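Local coordinates for DNA-binding protein HU (Thermotoga maritima, PDB 1B8Z) that wraps DNA as a bacterial histone-like protein, stabilising it against denaturation under extreme conditions, at residues L25-I28 with L29-T33. Sequence-based numbering, arbitrary orientation.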
loop_
_atom_site.group_PDB
_atom_site.type_symbol
_atom_site.label_atom_id
_atom_site.label_comp_id
_atom_site.label_asym_id
_atom_site.label_seq_id
_atom_site.Cartn_x
_atom_site.Cartn_y
_atom_site.Cartn_z
ATOM N N LEU B 25 -3.353 -7.596 -2.218
ATOM C CA LEU B 25 -2.384 -6.866 -1.407
ATOM C C LEU B 25 -0.966 -7.311 -1.704
ATOM O O LEU B 25 -0.082 -6.486 -1.927
ATOM C CB LEU B 25 -2.705 -7.100 0.079
ATOM C CG LEU B 25 -1.684 -6.531 1.052
ATOM C CD1 LEU B 25 -1.539 -5.026 0.961
ATOM C CD2 LEU B 25 -2.001 -6.940 2.496
ATOM N N ASP B 26 -0.762 -8.647 -1.765
ATOM C CA ASP B 26 0.611 -9.120 -2.049
ATOM C C ASP B 26 1.051 -8.654 -3.449
ATOM O O ASP B 26 2.251 -8.311 -3.565
ATOM C CB ASP B 26 0.626 -10.639 -1.966
ATOM C CG ASP B 26 0.660 -11.150 -0.533
ATOM O OD1 ASP B 26 0.906 -10.372 0.397
ATOM O OD2 ASP B 26 0.472 -12.380 -0.382
ATOM N N THR B 27 0.155 -8.649 -4.404
ATOM C CA THR B 27 0.534 -8.216 -5.767
ATOM C C THR B 27 0.830 -6.720 -5.808
ATOM O O THR B 27 1.792 -6.296 -6.464
ATOM C CB THR B 27 -0.568 -8.609 -6.739
ATOM O OG1 THR B 27 -0.783 -10.037 -6.626
ATOM C CG2 THR B 27 -0.115 -8.325 -8.169
ATOM N N ILE B 28 0.064 -5.915 -5.059
ATOM C CA ILE B 28 0.398 -4.508 -4.922
ATOM C C ILE B 28 1.792 -4.345 -4.319
ATOM O O ILE B 28 2.612 -3.586 -4.843
ATOM C CB ILE B 28 -0.639 -3.781 -4.018
ATOM C CG1 ILE B 28 -1.965 -3.696 -4.761
ATOM C CG2 ILE B 28 -0.111 -2.386 -3.645
ATOM C CD1 ILE B 28 -3.106 -3.403 -3.773
ATOM N N LEU B 29 2.114 -5.014 -3.218
ATOM C CA LEU B 29 3.419 -4.865 -2.586
ATOM C C LEU B 29 4.541 -5.352 -3.508
ATOM O O LEU B 29 5.551 -4.647 -3.520
ATOM C CB LEU B 29 3.507 -5.609 -1.253
ATOM C CG LEU B 29 2.441 -5.159 -0.246
ATOM C CD1 LEU B 29 2.498 -6.099 0.955
ATOM C CD2 LEU B 29 2.611 -3.700 0.146
ATOM N N GLU B 30 4.318 -6.426 -4.235
ATOM C CA GLU B 30 5.341 -6.919 -5.170
ATOM C C GLU B 30 5.515 -5.919 -6.306
ATOM O O GLU B 30 6.678 -5.653 -6.679
ATOM C CB GLU B 30 4.859 -8.260 -5.717
ATOM C CG GLU B 30 4.986 -9.328 -4.633
ATOM C CD GLU B 30 4.383 -10.672 -4.975
ATOM O OE1 GLU B 30 4.031 -10.926 -6.145
ATOM O OE2 GLU B 30 4.257 -11.504 -4.044
ATOM N N THR B 31 4.419 -5.338 -6.778
ATOM C CA THR B 31 4.543 -4.357 -7.881
ATOM C C THR B 31 5.285 -3.121 -7.454
ATOM O O THR B 31 6.112 -2.576 -8.195
ATOM C CB THR B 31 3.169 -4.029 -8.457
ATOM O OG1 THR B 31 2.607 -5.268 -8.915
ATOM C CG2 THR B 31 3.227 -3.056 -9.628
ATOM N N ILE B 32 5.018 -2.581 -6.255
ATOM C CA ILE B 32 5.747 -1.429 -5.763
ATOM C C ILE B 32 7.214 -1.780 -5.557
ATOM O O ILE B 32 8.110 -1.017 -5.951
ATOM C CB ILE B 32 5.116 -0.924 -4.437
ATOM C CG1 ILE B 32 3.733 -0.385 -4.745
ATOM C CG2 ILE B 32 6.055 0.084 -3.767
ATOM C CD1 ILE B 32 2.952 -0.035 -3.454
ATOM N N THR B 33 7.521 -2.929 -4.974
ATOM C CA THR B 33 8.917 -3.343 -4.745
ATOM C C THR B 33 9.664 -3.447 -6.070
ATOM O O THR B 33 10.789 -2.939 -6.121
ATOM C CB THR B 33 8.911 -4.706 -4.039
ATOM O OG1 THR B 33 8.301 -4.522 -2.755
ATOM C CG2 THR B 33 10.322 -5.247 -3.858
HETATM O O HOH W 1 1.468 -12.272 -6.244
#
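Turn-to-turn contacts three and four residues apart join Leu25–Ile28 to Leu29–Thr33 in the middle of helix 18-37, the long helix of the HU fold, and Thr31 illustrates how a threonine can fold back onto its own helix. Its OG1 donates to Thr27 O at 2.8 Å while its backbone N reaches the same oxygen, the two donors arriving from opposite faces of the carbonyl plane. The hydroxyl is placed for this by standing beside the backbone N and anti to the carbonyl carbon (chi1 -59°), and CG2 takes the place anti to the backbone N. The same OG1 is also hydrogen-bonded to Lys13 NZ of the second subunit. Two residues further along, Thr33 repeats the pattern, its OG1 donating to Leu29 O at 2.9 Å. A valine in place of Thr31 would probably leave Thr27 O with one donor fewer and strip Lys13 of the second subunit of its hydroxyl partner.

On another side of the helix the contacts are apolar. Ile28 and Ile32 run side by side and point the same way, CG2 of Ile28 resting 3.9 Å from CD1 of Ile32. Leu25 and Leu29 cross at a slant instead, with Leu25 CD1 4.2 Å from Leu29 CG. A water donates to Thr27 OG1 and, at 2.9 Å, to OE1 of the exposed Glu30, linking side chains that do not bond directly. Thr27 OG1 is also tied to Leu23 O, and the carboxylate of Asp26 is paired with Lys22 and Lys3, which would be expected to ease its proximity to Glu30.

Leu25 packs on Lys3 and Ile7 of helix 3-14, whereas in the second subunit Val10 meets Thr27 and Thr31, and Ile28 meets its own counterpart, so this one helix serves both the intrachain helix pair and the dimer interface.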